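Local coordinates for protein TSC1 N-terminal domain (Chaetomium thermophilum, PDB 7A0M) that probably binds lysosomal phosphoinositides, so bringing the TSC complex to lysosomes to control mTORC1 signalling, at residues Asn246-Pro257 with Val320-Ile329. Sequence-based numbering, arbitrary orientation.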
loop_
_atom_site.group_PDB
_atom_site.type_symbol
_atom_site.label_atom_id
_atom_site.label_comp_id
_atom_site.label_asym_id
_atom_site.label_seq_id
_atom_site.Cartn_x
_atom_site.Cartn_y
_atom_site.Cartn_z
ATOM N N ASN B 246 -25.297 6.045 -5.737
ATOM C CA ASN B 246 -24.669 4.843 -5.196
ATOM C C ASN B 246 -25.052 3.607 -5.999
ATOM O O ASN B 246 -24.209 2.734 -6.241
ATOM C CB ASN B 246 -25.049 4.667 -3.726
ATOM C CG ASN B 246 -24.262 3.562 -3.051
ATOM O OD1 ASN B 246 -23.051 3.675 -2.860
ATOM N ND2 ASN B 246 -24.948 2.487 -2.681
ATOM N N LEU B 247 -26.317 3.509 -6.414
ATOM C CA LEU B 247 -26.728 2.421 -7.296
ATOM C C LEU B 247 -25.956 2.454 -8.609
ATOM O O LEU B 247 -25.439 1.427 -9.066
ATOM C CB LEU B 247 -28.232 2.494 -7.558
ATOM C CG LEU B 247 -29.156 1.987 -6.453
ATOM C CD1 LEU B 247 -30.605 2.071 -6.900
ATOM C CD2 LEU B 247 -28.795 0.563 -6.064
ATOM N N ALA B 248 -25.878 3.631 -9.238
ATOM C CA ALA B 248 -25.116 3.768 -10.476
ATOM C C ALA B 248 -23.654 3.392 -10.273
ATOM O O ALA B 248 -23.032 2.790 -11.157
ATOM C CB ALA B 248 -25.231 5.195 -11.008
ATOM N N LEU B 249 -23.088 3.736 -9.115
ATOM C CA LEU B 249 -21.687 3.420 -8.862
ATOM C C LEU B 249 -21.484 1.918 -8.702
ATOM O O LEU B 249 -20.485 1.368 -9.177
ATOM C CB LEU B 249 -21.193 4.168 -7.624
ATOM C CG LEU B 249 -19.674 4.199 -7.444
ATOM C CD1 LEU B 249 -19.019 4.903 -8.624
ATOM C CD2 LEU B 249 -19.301 4.878 -6.136
ATOM N N ILE B 250 -22.422 1.240 -8.036
ATOM C CA ILE B 250 -22.331 -0.211 -7.902
ATOM C C ILE B 250 -22.381 -0.872 -9.273
ATOM O O ILE B 250 -21.614 -1.799 -9.560
ATOM C CB ILE B 250 -23.445 -0.740 -6.978
ATOM C CG1 ILE B 250 -23.213 -0.274 -5.540
ATOM C CG2 ILE B 250 -23.520 -2.259 -7.038
ATOM C CD1 ILE B 250 -24.314 -0.676 -4.582
ATOM N N ALA B 251 -23.277 -0.400 -10.142
ATOM C CA ALA B 251 -23.344 -0.937 -11.497
ATOM C C ALA B 251 -22.043 -0.691 -12.251
ATOM O O ALA B 251 -21.544 -1.583 -12.948
ATOM C CB ALA B 251 -24.525 -0.325 -12.249
ATOM N N LEU B 252 -21.476 0.510 -12.122
ATOM C CA LEU B 252 -20.224 0.816 -12.808
ATOM C C LEU B 252 -19.087 -0.069 -12.311
ATOM O O LEU B 252 -18.292 -0.576 -13.110
ATOM C CB LEU B 252 -19.871 2.292 -12.626
ATOM C CG LEU B 252 -18.576 2.754 -13.300
ATOM C CD1 LEU B 252 -18.663 2.581 -14.809
ATOM C CD2 LEU B 252 -18.259 4.198 -12.940
ATOM N N VAL B 253 -18.992 -0.263 -10.993
ATOM C CA VAL B 253 -17.922 -1.086 -10.431
ATOM C C VAL B 253 -18.036 -2.527 -10.918
ATOM O O VAL B 253 -17.025 -3.199 -11.156
ATOM C CB VAL B 253 -17.936 -0.996 -8.892
ATOM C CG1 VAL B 253 -16.987 -2.015 -8.281
ATOM C CG2 VAL B 253 -17.557 0.408 -8.443
HETATM N N MSE B 254 -19.259 -3.020 -11.086
HETATM C CA MSE B 254 -19.465 -4.387 -11.554
HETATM C C MSE B 254 -19.152 -4.537 -13.041
HETATM O O MSE B 254 -18.803 -5.619 -13.507
HETATM C CB MSE B 254 -20.906 -4.836 -11.285
HETATM C CG MSE B 254 -21.283 -4.914 -9.812
HETATM SE SE MSE B 254 -23.156 -5.398 -9.525
HETATM C CE MSE B 254 -23.082 -7.260 -10.093
ATOM N N LEU B 255 -19.273 -3.438 -13.787
ATOM C CA LEU B 255 -19.168 -3.515 -15.240
ATOM C C LEU B 255 -17.724 -3.414 -15.718
ATOM O O LEU B 255 -17.339 -4.087 -16.681
ATOM C CB LEU B 255 -20.013 -2.417 -15.880
ATOM C CG LEU B 255 -21.527 -2.621 -15.925
ATOM C CD1 LEU B 255 -22.219 -1.300 -16.210
ATOM C CD2 LEU B 255 -21.887 -3.649 -16.978
ATOM N N LEU B 256 -16.923 -2.573 -15.064
ATOM C CA LEU B 256 -15.570 -2.302 -15.544
ATOM C C LEU B 256 -14.695 -3.542 -15.723
ATOM O O LEU B 256 -13.954 -3.592 -16.720
ATOM C CB LEU B 256 -14.888 -1.294 -14.608
ATOM C CG LEU B 256 -15.490 0.113 -14.599
ATOM C CD1 LEU B 256 -14.733 1.010 -13.634
ATOM C CD2 LEU B 256 -15.493 0.705 -16.000
ATOM N N PRO B 257 -14.711 -4.551 -14.840
ATOM C CA PRO B 257 -13.854 -5.728 -15.073
ATOM C C PRO B 257 -14.185 -6.510 -16.339
ATOM O O PRO B 257 -13.398 -7.387 -16.718
ATOM C CB PRO B 257 -14.082 -6.586 -13.821
ATOM C CG PRO B 257 -14.526 -5.624 -12.784
ATOM C CD PRO B 257 -15.347 -4.609 -13.511
ATOM N N VAL B 320 -21.245 8.694 -0.152
ATOM C CA VAL B 320 -21.547 7.600 -1.070
ATOM C C VAL B 320 -20.917 6.327 -0.510
ATOM O O VAL B 320 -19.682 6.256 -0.411
ATOM C CB VAL B 320 -21.030 7.893 -2.482
ATOM C CG1 VAL B 320 -21.434 6.780 -3.437
ATOM C CG2 VAL B 320 -21.552 9.239 -2.967
ATOM N N PRO B 321 -21.711 5.320 -0.132
ATOM C CA PRO B 321 -21.128 4.136 0.527
ATOM C C PRO B 321 -20.141 3.364 -0.335
ATOM O O PRO B 321 -19.149 2.843 0.190
ATOM C CB PRO B 321 -22.363 3.288 0.866
ATOM C CG PRO B 321 -23.491 4.263 0.927
ATOM C CD PRO B 321 -23.183 5.300 -0.113
ATOM N N TYR B 322 -20.381 3.266 -1.640
ATOM C CA TYR B 322 -19.561 2.440 -2.516
ATOM C C TYR B 322 -18.344 3.173 -3.067
ATOM O O TYR B 322 -17.652 2.631 -3.935
ATOM C CB TYR B 322 -20.407 1.896 -3.671
ATOM C CG TYR B 322 -20.120 0.450 -4.008
ATOM C CD1 TYR B 322 -20.432 -0.565 -3.113
ATOM C CD2 TYR B 322 -19.545 0.099 -5.222
ATOM C CE1 TYR B 322 -20.173 -1.889 -3.413
ATOM C CE2 TYR B 322 -19.284 -1.223 -5.532
ATOM C CZ TYR B 322 -19.599 -2.212 -4.624
ATOM O OH TYR B 322 -19.342 -3.529 -4.928
ATOM N N LEU B 323 -18.075 4.388 -2.592
ATOM C CA LEU B 323 -16.893 5.118 -3.046
ATOM C C LEU B 323 -15.578 4.381 -2.798
ATOM O O LEU B 323 -14.720 4.404 -3.698
ATOM C CB LEU B 323 -16.866 6.509 -2.399
ATOM C CG LEU B 323 -15.707 7.423 -2.808
ATOM C CD1 LEU B 323 -15.718 7.667 -4.312
ATOM C CD2 LEU B 323 -15.759 8.738 -2.049
ATOM N N PRO B 324 -15.336 3.745 -1.640
ATOM C CA PRO B 324 -14.060 3.023 -1.475
ATOM C C PRO B 324 -13.831 1.943 -2.517
ATOM O O PRO B 324 -12.704 1.787 -3.005
ATOM C CB PRO B 324 -14.173 2.430 -0.063
ATOM C CG PRO B 324 -15.122 3.320 0.644
ATOM C CD PRO B 324 -16.118 3.751 -0.388
ATOM N N GLU B 325 -14.872 1.188 -2.873
ATOM C CA GLU B 325 -14.725 0.174 -3.913
ATOM C C GLU B 325 -14.436 0.801 -5.270
ATOM O O GLU B 325 -13.774 0.181 -6.110
ATOM C CB GLU B 325 -15.983 -0.695 -3.979
ATOM C CG GLU B 325 -16.240 -1.531 -2.728
ATOM C CD GLU B 325 -16.876 -0.738 -1.598
ATOM O OE1 GLU B 325 -16.963 0.503 -1.709
ATOM O OE2 GLU B 325 -17.286 -1.358 -0.594
ATOM N N TYR B 326 -14.922 2.023 -5.502
ATOM C CA TYR B 326 -14.634 2.706 -6.760
ATOM C C TYR B 326 -13.166 3.108 -6.842
ATOM O O TYR B 326 -12.547 3.002 -7.906
ATOM C CB TYR B 326 -15.542 3.926 -6.911
ATOM C CG TYR B 326 -15.456 4.599 -8.261
ATOM C CD1 TYR B 326 -15.487 3.854 -9.433
ATOM C CD2 TYR B 326 -15.361 5.980 -8.365
ATOM C CE1 TYR B 326 -15.415 4.467 -10.671
ATOM C CE2 TYR B 326 -15.289 6.602 -9.598
ATOM C CZ TYR B 326 -15.317 5.840 -10.747
ATOM O OH TYR B 326 -15.245 6.454 -11.976
ATOM N N PHE B 327 -12.595 3.578 -5.729
ATOM C CA PHE B 327 -11.159 3.839 -5.685
ATOM C C PHE B 327 -10.367 2.577 -6.000
ATOM O O PHE B 327 -9.387 2.620 -6.753
ATOM C CB PHE B 327 -10.770 4.391 -4.311
ATOM C CG PHE B 327 -9.319 4.784 -4.192
ATOM C CD1 PHE B 327 -8.340 3.832 -3.937
ATOM C CD2 PHE B 327 -8.936 6.109 -4.315
ATOM C CE1 PHE B 327 -7.010 4.195 -3.826
ATOM C CE2 PHE B 327 -7.606 6.477 -4.201
ATOM C CZ PHE B 327 -6.644 5.519 -3.956
ATOM N N THR B 328 -10.781 1.443 -5.428
ATOM C CA THR B 328 -10.055 0.194 -5.627
ATOM C C THR B 328 -10.048 -0.223 -7.092
ATOM O O THR B 328 -9.009 -0.634 -7.624
ATOM C CB THR B 328 -10.667 -0.906 -4.758
ATOM O OG1 THR B 328 -10.407 -0.624 -3.377
ATOM C CG2 THR B 328 -10.081 -2.264 -5.112
ATOM N N ILE B 329 -11.193 -0.112 -7.769
ATOM C CA ILE B 329 -11.262 -0.576 -9.150
ATOM C C ILE B 329 -10.527 0.383 -10.081
ATOM O O ILE B 329 -9.915 -0.050 -11.066
ATOM C CB ILE B 329 -12.730 -0.791 -9.576
ATOM C CG1 ILE B 329 -12.801 -1.633 -10.852
ATOM C CG2 ILE B 329 -13.459 0.533 -9.767
ATOM C CD1 ILE B 329 -12.202 -3.015 -10.698
#
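The side-chain oxygen OD1 of N246 accepts a hydrogen bond from the backbone N of Y322, 3.0 Å away. The donor lies in the carbonyl plane, and the bond bends to 146° at the hydrogen. With CG anti to its own backbone N (chi1 -171°), N246 extends across to the V320–L323 type I turn, where P321 CD also packs 3.2 Å from OD1. Y322 occupies the N-cap position of helix 323-333, so the bond ties helix 242-255 to the turn that starts its neighbour. Without the carboxamide, as with an alanine here, the Y322 amide would probably lose this acceptor and the turn its side-chain tie to helix 242-255.

Toward the C-terminal ends of the segments the contact is apolar. The Y322 ring is sandwiched, with I250 CG1 over one face, 3.6 Å from the centroid in a CH-pi contact, and E325 CB over the opposite face. V253 CB meets the ring edge near its plane, 3.6 Å from CE2. L249 CD1 sits over the Y326 ring face, 3.8 Å from its centroid, while CD2 lies against the Y322 carbonyl and V320 CG1. L252 CD2 touches CE1 of Y326, whose hydroxyl is hydrogen-bonded to L270 O. Farther along, I329 CG2 meets L256 CD1 at 4.1 Å.

The two helix segments run nearly parallel, crossing at 27° with axes 9.8 Å apart, as neighbouring helices of an elongated, alpha-solenoid-like stack; helix 267-278 packs against both, and helices 199-214 and 228-238 flank helix 242-255.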